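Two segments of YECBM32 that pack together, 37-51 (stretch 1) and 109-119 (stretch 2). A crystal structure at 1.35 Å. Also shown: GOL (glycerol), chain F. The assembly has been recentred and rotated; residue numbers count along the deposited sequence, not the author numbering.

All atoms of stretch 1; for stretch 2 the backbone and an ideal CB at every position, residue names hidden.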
ATOM      1  N   ARG A  37      -2.831   4.610  11.045  1.00 10.59           N
ATOM      2  CA  ARG A  37      -2.549   4.855   9.631  1.00 10.51           C
ATOM      3  C   ARG A  37      -1.278   5.609   9.422  1.00 10.22           C
ATOM      4  O   ARG A  37      -0.806   6.312  10.287  1.00 10.04           O
ATOM      5  CB  ARG A  37      -3.706   5.609   8.997  1.00 10.60           C
ATOM      6  CG  ARG A  37      -3.964   7.011   9.505  1.00 11.47           C
ATOM      7  CD  ARG A  37      -5.205   7.613   8.910  1.00 13.40           C
ATOM      8  NE  ARG A  37      -5.576   8.935   9.401  1.00 15.46           N
ATOM      9  CZ  ARG A  37      -6.314   9.150  10.462  1.00 16.86           C
ATOM     10  NH1 ARG A  37      -6.690   8.160  11.256  1.00 18.92           N
ATOM     11  NH2 ARG A  37      -6.626  10.400  10.731  1.00 21.76           N
ATOM     12  N   TRP A  38      -0.711   5.389   8.245  1.00  9.57           N
ATOM     13  CA  TRP A  38       0.257   6.294   7.643  1.00  9.30           C
ATOM     14  C   TRP A  38      -0.510   7.312   6.822  1.00  9.54           C
ATOM     15  O   TRP A  38      -1.426   6.955   6.074  1.00 10.63           O
ATOM     16  CB  TRP A  38       1.195   5.512   6.703  1.00  8.86           C
ATOM     17  CG  TRP A  38       2.049   6.394   5.838  1.00  8.87           C
ATOM     18  CD1 TRP A  38       3.052   7.228   6.276  1.00  9.64           C
ATOM     19  CD2 TRP A  38       1.986   6.558   4.431  1.00  9.17           C
ATOM     20  NE1 TRP A  38       3.568   7.950   5.234  1.00  9.76           N
ATOM     21  CE2 TRP A  38       2.964   7.519   4.073  1.00 10.08           C
ATOM     22  CE3 TRP A  38       1.171   6.018   3.406  1.00  9.97           C
ATOM     23  CZ2 TRP A  38       3.141   7.936   2.760  1.00 11.10           C
ATOM     24  CZ3 TRP A  38       1.359   6.426   2.124  1.00 10.97           C
ATOM     25  CH2 TRP A  38       2.357   7.382   1.807  1.00 10.76           C
ATOM     26  N   ALA A  39      -0.102   8.561   6.914  1.00  9.61           N
ATOM     27  CA  ALA A  39      -0.677   9.641   6.098  1.00  9.71           C
ATOM     28  C   ALA A  39       0.403  10.643   5.718  1.00  9.66           C
ATOM     29  O   ALA A  39       1.229  11.010   6.542  1.00 10.57           O
ATOM     30  CB  ALA A  39      -1.772  10.361   6.807  1.00 10.87           C
ATOM     31  N   ALA A  40       0.364  11.102   4.469  1.00  9.92           N
ATOM     32  CA  ALA A  40       1.330  12.077   3.946  1.00 10.58           C
ATOM     33  C   ALA A  40       0.627  12.902   2.894  1.00  9.94           C
ATOM     34  O   ALA A  40      -0.323  12.435   2.296  1.00 11.05           O
ATOM     35  CB  ALA A  40       2.511  11.372   3.349  1.00 10.53           C
ATOM     36  N   SER A  41       1.095  14.133   2.638  1.00 11.74           N
ATOM     37  CA  SER A  41       0.433  15.040   1.698  1.00 11.89           C
ATOM     38  C   SER A  41       1.263  15.223   0.431  1.00 11.05           C
ATOM     39  O   SER A  41       2.508  15.162   0.427  1.00 12.47           O
ATOM     40  CB  SER A  41       0.121  16.379   2.352  1.00 14.27           C
ATOM     41  OG  SER A  41       1.210  16.938   2.955  1.00 18.57           O
ATOM     42  N   GLY A  42       0.533  15.439  -0.668  1.00 11.43           N
ATOM     43  CA  GLY A  42       1.140  15.577  -1.963  1.00 11.33           C
ATOM     44  C   GLY A  42       1.567  14.248  -2.538  1.00 11.64           C
ATOM     45  O   GLY A  42       1.157  13.196  -2.037  1.00 16.08           O
ATOM     46  N   GLU A  43       2.315  14.251  -3.603  1.00 10.41           N
ATOM     47  CA  GLU A  43       2.793  13.013  -4.197  1.00 10.91           C
ATOM     48  C   GLU A  43       3.821  12.461  -3.226  1.00  9.94           C
ATOM     49  O   GLU A  43       4.810  13.128  -2.888  1.00  9.99           O
ATOM     50  CB  GLU A  43       3.391  13.219  -5.585  1.00 12.56           C
ATOM     51  CG  GLU A  43       2.351  13.450  -6.663  1.00 14.85           C
ATOM     52  CD  GLU A  43       2.989  13.612  -8.065  1.00 14.18           C
ATOM     53  OE1 GLU A  43       3.872  12.770  -8.380  1.00 17.46           O
ATOM     54  OE2 GLU A  43       2.414  14.480  -8.775  1.00 17.62           O
ATOM     55  N   SER A  44       3.575  11.232  -2.789  1.00  9.73           N
ATOM     56  CA  SER A  44       4.277  10.614  -1.694  1.00 10.05           C
ATOM     57  C   SER A  44       4.660   9.173  -2.083  1.00  8.75           C
ATOM     58  O   SER A  44       4.279   8.678  -3.172  1.00  9.18           O
ATOM     59  CB  SER A  44       3.395  10.628  -0.478  1.00 10.14           C
ATOM     60  OG  SER A  44       3.047  11.938  -0.097  1.00 12.57           O
ATOM     61  N   TRP A  45       5.348   8.494  -1.203  1.00  9.40           N
ATOM     62  CA  TRP A  45       5.610   7.066  -1.397  1.00  9.74           C
ATOM     63  C   TRP A  45       5.787   6.427  -0.049  1.00  9.30           C
ATOM     64  O   TRP A  45       6.193   7.059   0.913  1.00  9.51           O
ATOM     65  CB  TRP A  45       6.824   6.775  -2.324  1.00  9.11           C
ATOM     66  CG  TRP A  45       8.095   7.408  -1.920  1.00 10.50           C
ATOM     67  CD1 TRP A  45       8.550   8.633  -2.296  1.00  9.68           C
ATOM     68  CD2 TRP A  45       8.999   6.943  -0.911  1.00  8.93           C
ATOM     69  NE1 TRP A  45       9.722   8.924  -1.628  1.00 11.31           N
ATOM     70  CE2 TRP A  45      10.011   7.900  -0.770  1.00  9.13           C
ATOM     71  CE3 TRP A  45       9.076   5.777  -0.134  1.00  9.44           C
ATOM     72  CZ2 TRP A  45      11.066   7.752   0.117  1.00 10.10           C
ATOM     73  CZ3 TRP A  45      10.151   5.620   0.721  1.00  9.80           C
ATOM     74  CH2 TRP A  45      11.127   6.609   0.853  1.00 11.44           C
ATOM     75  N   VAL A  46       5.464   5.135   0.013  1.00  8.97           N
ATOM     76  CA  VAL A  46       5.707   4.282   1.174  1.00  9.09           C
ATOM     77  C   VAL A  46       6.275   2.980   0.658  1.00  8.95           C
ATOM     78  O   VAL A  46       5.788   2.433  -0.353  1.00 10.04           O
ATOM     79  CB  VAL A  46       4.422   4.126   2.009  1.00  9.10           C
ATOM     80  CG1 VAL A  46       3.262   3.477   1.244  1.00 10.59           C
ATOM     81  CG2 VAL A  46       4.735   3.339   3.296  1.00  9.55           C
ATOM     82  N   GLN A  47       7.344   2.526   1.307  1.00  9.36           N
ATOM     83  CA  GLN A  47       8.136   1.389   0.832  1.00  8.60           C
ATOM     84  C   GLN A  47       8.217   0.336   1.906  1.00  9.03           C
ATOM     85  O   GLN A  47       8.532   0.616   3.040  1.00 10.28           O
ATOM     86  CB  GLN A  47       9.518   1.844   0.417  1.00  9.96           C
ATOM     87  CG  GLN A  47      10.462   0.744  -0.042  1.00 10.59           C
ATOM     88  CD  GLN A  47      11.798   1.296  -0.455  1.00 11.24           C
ATOM     89  OE1 GLN A  47      11.852   2.075  -1.398  1.00 13.63           O
ATOM     90  NE2 GLN A  47      12.878   0.937   0.271  1.00 14.31           N
ATOM     91  N   LEU A  48       7.866  -0.876   1.530  1.00  9.85           N
ATOM     92  CA  LEU A  48       7.787  -2.056   2.386  1.00  9.96           C
ATOM     93  C   LEU A  48       8.955  -2.952   2.067  1.00 10.66           C
ATOM     94  O   LEU A  48       9.124  -3.363   0.890  1.00 11.48           O
ATOM     95  CB  LEU A  48       6.484  -2.798   2.156  1.00 10.97           C
ATOM     96  CG  LEU A  48       5.239  -1.960   2.166  1.00 13.79           C
ATOM     97  CD1 LEU A  48       4.046  -2.794   1.743  1.00 18.26           C
ATOM     98  CD2 LEU A  48       5.017  -1.293   3.494  1.00 16.32           C
ATOM     99  N   GLU A  49       9.787  -3.238   3.056  1.00 11.74           N
ATOM    100  CA  GLU A  49      10.886  -4.195   2.900  1.00 12.90           C
ATOM    101  C   GLU A  49      10.489  -5.476   3.567  1.00 12.36           C
ATOM    102  O   GLU A  49      10.068  -5.471   4.727  1.00 13.67           O
ATOM    103  CB  GLU A  49      12.178  -3.657   3.543  1.00 13.49           C
ATOM    104  CG  GLU A  49      13.362  -4.620   3.431  1.00 14.63           C
ATOM    105  CD  GLU A  49      14.619  -4.098   4.101  1.00 18.71           C
ATOM    106  OE1 GLU A  49      14.770  -2.845   4.224  1.00 19.65           O
ATOM    107  OE2 GLU A  49      15.490  -4.968   4.420  1.00 22.04           O
ATOM    108  N   LEU A  50      10.571  -6.567   2.806  1.00 12.90           N
ATOM    109  CA  LEU A  50      10.289  -7.916   3.306  1.00 13.59           C
ATOM    110  C   LEU A  50      11.553  -8.511   3.921  1.00 15.27           C
ATOM    111  O   LEU A  50      12.656  -8.057   3.657  1.00 14.91           O
ATOM    112  CB  LEU A  50       9.752  -8.811   2.196  1.00 13.52           C
ATOM    113  CG  LEU A  50       8.576  -8.219   1.404  1.00 14.66           C
ATOM    114  CD1 LEU A  50       8.116  -9.195   0.349  1.00 14.81           C
ATOM    115  CD2 LEU A  50       7.435  -7.858   2.331  1.00 16.94           C
ATOM    116  N   ASP A  51      11.371  -9.610   4.641  1.00 18.84           N
ATOM    117  CA  ASP A  51      12.532 -10.256   5.286  1.00 21.28           C
ATOM    118  C   ASP A  51      13.532 -10.817   4.273  1.00 21.63           C
ATOM    119  O   ASP A  51      14.749 -10.838   4.487  1.00 22.97           O
ATOM    120  CB  ASP A  51      12.021 -11.334   6.261  1.00 22.26           C
ATOM    121  CG  ASP A  51      11.292 -12.476   5.552  1.00 26.49           C
ATOM    122  OD1 ASP A  51      10.287 -12.240   4.813  1.00 27.94           O
ATOM    123  OD2 ASP A  51      11.674 -13.679   5.714  1.00 28.76           O
ATOM    124  N   UNK A 109       8.905 -11.878  -8.084  1.00 11.17           N
ATOM    125  CA  UNK A 109       9.837 -11.994  -6.986  1.00 12.06           C
ATOM    126  C   UNK A 109      10.264 -10.603  -6.577  1.00 11.66           C
ATOM    127  O   UNK A 109      10.651  -9.769  -7.406  1.00 12.43           O
ATOM    128  CB  UNK A 109      11.043 -12.856  -7.365  1.00 12.06           C
ATOM    129  N   UNK A 110      10.202 -10.327  -5.270  1.00 10.51           N
ATOM    130  CA  UNK A 110      10.597  -9.008  -4.777  1.00 10.48           C
ATOM    131  C   UNK A 110      11.048  -9.087  -3.322  1.00 10.44           C
ATOM    132  O   UNK A 110      10.582  -9.949  -2.576  1.00 11.52           O
ATOM    133  CB  UNK A 110       9.442  -8.015  -4.918  1.00 10.48           C
ATOM    134  N   UNK A 111      11.938  -8.157  -2.947  1.00 10.58           N
ATOM    135  CA  UNK A 111      12.231  -7.860  -1.538  1.00 10.97           C
ATOM    136  C   UNK A 111      11.563  -6.563  -1.087  1.00 11.29           C
ATOM    137  O   UNK A 111      11.344  -6.387   0.074  1.00 12.92           O
ATOM    138  CB  UNK A 111      13.742  -7.767  -1.319  1.00 10.97           C
ATOM    139  N   UNK A 112      11.241  -5.678  -2.027  1.00 10.12           N
ATOM    140  CA  UNK A 112      10.665  -4.381  -1.721  1.00 10.28           C
ATOM    141  C   UNK A 112       9.426  -4.148  -2.571  1.00  9.92           C
ATOM    142  O   UNK A 112       9.401  -4.443  -3.791  1.00  9.77           O
ATOM    143  CB  UNK A 112      11.689  -3.267  -1.945  1.00 10.28           C
ATOM    144  N   UNK A 113       8.415  -3.576  -1.926  1.00  9.58           N
ATOM    145  CA  UNK A 113       7.208  -3.109  -2.600  1.00  9.52           C
ATOM    146  C   UNK A 113       7.083  -1.645  -2.278  1.00  9.23           C
ATOM    147  O   UNK A 113       7.067  -1.276  -1.117  1.00 10.07           O
ATOM    148  CB  UNK A 113       5.963  -3.889  -2.173  1.00  9.52           C
ATOM    149  N   UNK A 114       6.886  -0.814  -3.286  1.00  9.44           N
ATOM    150  CA  UNK A 114       6.738   0.631  -3.082  1.00  9.24           C
ATOM    151  C   UNK A 114       5.453   1.102  -3.691  1.00  8.69           C
ATOM    152  O   UNK A 114       5.184   0.807  -4.848  1.00  9.69           O
ATOM    153  CB  UNK A 114       7.917   1.402  -3.678  1.00  9.24           C
ATOM    154  N   UNK A 115       4.656   1.852  -2.938  1.00  9.23           N
ATOM    155  CA  UNK A 115       3.487   2.530  -3.457  1.00  8.46           C
ATOM    156  C   UNK A 115       3.824   3.997  -3.607  1.00  8.53           C
ATOM    157  O   UNK A 115       4.245   4.638  -2.644  1.00 10.28           O
ATOM    158  CB  UNK A 115       2.272   2.329  -2.550  1.00  8.46           C
ATOM    159  N   UNK A 116       3.671   4.521  -4.821  1.00  8.41           N
ATOM    160  CA  UNK A 116       3.753   5.952  -5.067  1.00  8.84           C
ATOM    161  C   UNK A 116       2.297   6.423  -5.044  1.00  9.81           C
ATOM    162  O   UNK A 116       1.442   5.855  -5.742  1.00 10.65           O
ATOM    163  CB  UNK A 116       4.461   6.284  -6.382  1.00  8.84           C
ATOM    164  N   UNK A 117       1.983   7.421  -4.234  1.00  9.47           N
ATOM    165  CA  UNK A 117       0.597   7.812  -3.983  1.00 10.41           C
ATOM    166  C   UNK A 117       0.406   9.268  -4.394  1.00 10.32           C
ATOM    167  O   UNK A 117       1.317  10.088  -4.321  1.00 12.32           O
ATOM    168  CB  UNK A 117       0.226   7.610  -2.512  1.00 10.41           C
ATOM    169  N   UNK A 118      -0.820   9.580  -4.804  1.00 10.03           N
ATOM    170  CA  UNK A 118      -1.133  10.868  -5.439  1.00 10.61           C
ATOM    171  C   UNK A 118      -2.302  11.583  -4.786  1.00 11.14           C
ATOM    172  O   UNK A 118      -2.888  12.497  -5.416  1.00 15.67           O
ATOM    173  CB  UNK A 118      -1.438  10.658  -6.923  1.00 10.61           C
ATOM    174  N   UNK A 119      -2.635  11.221  -3.530  1.00 10.86           N
ATOM    175  CA  UNK A 119      -3.776  11.793  -2.839  1.00 11.33           C
ATOM    176  C   UNK A 119      -5.055  11.140  -3.256  1.00 11.85           C
ATOM    177  O   UNK A 119      -5.058  10.090  -3.903  1.00 13.69           O
ATOM    178  CB  UNK A 119      -3.859  13.300  -3.088  1.00 11.33           C
TER
HETATM  179  C1  GOL F1149      11.601   6.797  -3.710  1.00 12.88           C
HETATM  180  O1  GOL F1149      11.427   6.499  -5.064  1.00 13.05           O
HETATM  181  C2  GOL F1149      12.794   6.140  -3.024  1.00 17.87           C
HETATM  182  O2  GOL F1149      14.007   6.025  -3.732  1.00 15.13           O
HETATM  183  C3  GOL F1149      12.370   4.826  -2.502  1.00 19.16           C
HETATM  184  O3  GOL F1149      13.346   4.228  -1.630  1.00 17.05           O

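Residues 44-50 and 112-119 run antiparallel, and paired backbone hydrogen bonds set the register. Side chains alternate between two faces: Trp45, Gln47 and Glu49 lie on one, Ser44, Val46 and Leu48 on the other.

Position 109 lies out of reach of stretch 1, with nothing within 5.5 Å of its ideal CB. Many residues would do; it is Thr109.

Position 110 has a sideways CB, also with nothing of stretch 1 within 5.5 Å. Stretch 1 sets little preference. It is Ala110, whose backbone O lies 3.9 Å from Leu50 CD1.

At position 111 the chain turns a corner, and the backbone O accepts a hydrogen bond from Leu50 N (2.8 Å). The CB points sideways, but the carboxylate of Glu49 is nearby. A long polar or basic chain would suit. Lys111 is deposited, extended with all chi angles t. Its NZ stays 4.4 Å from Glu49 OE2, too far for a salt bridge. Water 2 joins them, donating to Glu49 OE2 (2.8 Å) and accepting from Lys111 NZ (3.2 Å).

Position 112 pairs with Glu49 on the Gln47 face. The ideal CB is 4.6 Å from Gln47 CG, and the extended chains of Gln47 and Glu49 offer aliphatic surface with polar ends. An aromatic or a long polar chain would fit. It is Tyr112. CE1 lies 3.6 Å from Glu49 CG, and CD1 lies 3.7 Å from Gln47 NE2. Water 1 links its OH (2.8 Å) to Glu49 OE1 (2.5 Å).

Position 113 is on the Leu48 face, and its N and O both hydrogen-bond to Leu48. An apolar chain, branched or not, suits this neighbour. It is Ile113; CB lies 4.5 Å from Leu48 CD1, and the end of the side chain leads away.

Position 114 pairs with Gln47, beside Trp45. The ideal CB is 4.4 Å from Gln47 CB. A long chain with a polar end could use the indole, the amide and the glycerol. Lys114 has CG 4.1 Å from Trp45 CB, while NZ donates to glycerol O1 (2.9 Å). The same glycerol donates from O3 to Gln47 OE1 (2.6 Å).

Position 115 faces Val46, with the ideal CB 4.1 Å from Val46 CG1. Leu, Ile or Val would fit. It is Leu115, making apolar contact there.

Position 116 pairs with Trp45, its ideal CB 4.7 Å from Trp45 CB. A small or medium polar chain would suit. Asp116 brings OD1 to 3.4 Å from Trp45 CB and forms a salt bridge with Lys114 NZ (2.7 Å).

Position 117 faces Ser44, with Trp38 CH2 4.8 Å from the ideal CB. A small or beta-branched residue seems apt. Thr117 places OG1 3.5 Å from Ser44 CB and at the edge of the Trp38 ring, 3.9 Å from CH2.

Position 118 has a sideways CB, 4.7 Å from Glu43 CG. Basic, polar or aromatic chains are plausible. Phe118 turns its ring edge to Glu43, with CE1 3.6 Å from OE1.

Position 119 has positive phi, which favours glycine. It is Gly119.

Stretch 2 109-119: TAKYIKLDTFG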
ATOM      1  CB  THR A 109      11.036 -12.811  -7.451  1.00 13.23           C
ATOM      2  OG1 THR A 109      10.595 -14.170  -7.639  1.00 14.69           O
ATOM      3  CG2 THR A 109      12.127 -12.819  -6.399  1.00 14.71           C
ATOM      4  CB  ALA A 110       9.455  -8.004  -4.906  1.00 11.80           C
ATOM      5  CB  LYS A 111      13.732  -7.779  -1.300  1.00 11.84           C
ATOM      6  CG  LYS A 111      14.137  -7.568   0.129  1.00 17.89           C
ATOM      7  CD  LYS A 111      15.638  -7.750   0.247  1.00 22.90           C
ATOM      8  CE  LYS A 111      16.161  -7.362   1.587  1.00 26.93           C
ATOM      9  NZ  LYS A 111      17.647  -7.517   1.594  1.00 30.21           N
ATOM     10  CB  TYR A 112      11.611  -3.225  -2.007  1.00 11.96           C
ATOM     11  CG  TYR A 112      12.946  -3.327  -1.301  1.00 12.00           C
ATOM     12  CD1 TYR A 112      13.174  -2.712  -0.081  1.00 13.53           C
ATOM     13  CD2 TYR A 112      14.017  -3.976  -1.894  1.00 13.41           C
ATOM     14  CE1 TYR A 112      14.412  -2.809   0.531  1.00 14.07           C
ATOM     15  CE2 TYR A 112      15.252  -4.049  -1.274  1.00 13.73           C
ATOM     16  CZ  TYR A 112      15.439  -3.450  -0.055  1.00 14.27           C
ATOM     17  OH  TYR A 112      16.685  -3.528   0.578  1.00 17.77           O
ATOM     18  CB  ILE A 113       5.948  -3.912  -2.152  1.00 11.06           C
ATOM     19  CG1 ILE A 113       6.081  -5.419  -2.514  1.00 12.85           C
ATOM     20  CG2 ILE A 113       4.664  -3.276  -2.717  1.00 11.64           C
ATOM     21  CD1 ILE A 113       5.904  -5.687  -3.985  1.00 16.95           C
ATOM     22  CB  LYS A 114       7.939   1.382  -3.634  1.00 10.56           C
ATOM     23  CG  LYS A 114       7.864   2.918  -3.391  1.00 10.38           C
ATOM     24  CD  LYS A 114       9.199   3.585  -3.764  1.00 10.35           C
ATOM     25  CE  LYS A 114       9.523   3.673  -5.238  1.00 11.52           C
ATOM     26  NZ  LYS A 114       9.130   4.981  -5.876  1.00 11.40           N
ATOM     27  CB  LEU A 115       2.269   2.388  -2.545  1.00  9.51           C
ATOM     28  CG  LEU A 115       1.501   1.077  -2.656  1.00 11.37           C
ATOM     29  CD1 LEU A 115       2.310  -0.045  -2.145  1.00 13.85           C
ATOM     30  CD2 LEU A 115       0.217   1.161  -1.873  1.00 15.11           C
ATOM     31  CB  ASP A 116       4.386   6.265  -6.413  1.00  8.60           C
ATOM     32  CG  ASP A 116       5.842   5.837  -6.526  1.00  8.50           C
ATOM     33  OD1 ASP A 116       6.513   5.499  -5.480  1.00 11.23           O
ATOM     34  OD2 ASP A 116       6.388   5.778  -7.668  1.00 10.43           O
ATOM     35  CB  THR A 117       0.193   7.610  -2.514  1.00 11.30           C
ATOM     36  OG1 THR A 117       0.972   8.449  -1.662  1.00 13.03           O
ATOM     37  CG2 THR A 117       0.460   6.182  -2.057  1.00 11.85           C
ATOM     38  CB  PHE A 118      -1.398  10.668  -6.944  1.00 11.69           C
ATOM     39  CG  PHE A 118      -0.312   9.921  -7.652  1.00 12.02           C
ATOM     40  CD1 PHE A 118       0.804  10.556  -8.107  1.00 17.23           C
ATOM     41  CD2 PHE A 118      -0.378   8.559  -7.829  1.00 16.08           C
ATOM     42  CE1 PHE A 118       1.836   9.842  -8.698  1.00 19.25           C
ATOM     43  CE2 PHE A 118       0.662   7.843  -8.457  1.00 15.88           C
ATOM     44  CZ  PHE A 118       1.757   8.487  -8.837  1.00 18.16           C
TER
HETATM   45  O   HOH W   1      16.920  -2.310   3.080  1.00 31.46           O
HETATM   46  O   HOH W   2      18.138  -5.161   3.690  1.00 46.51           O
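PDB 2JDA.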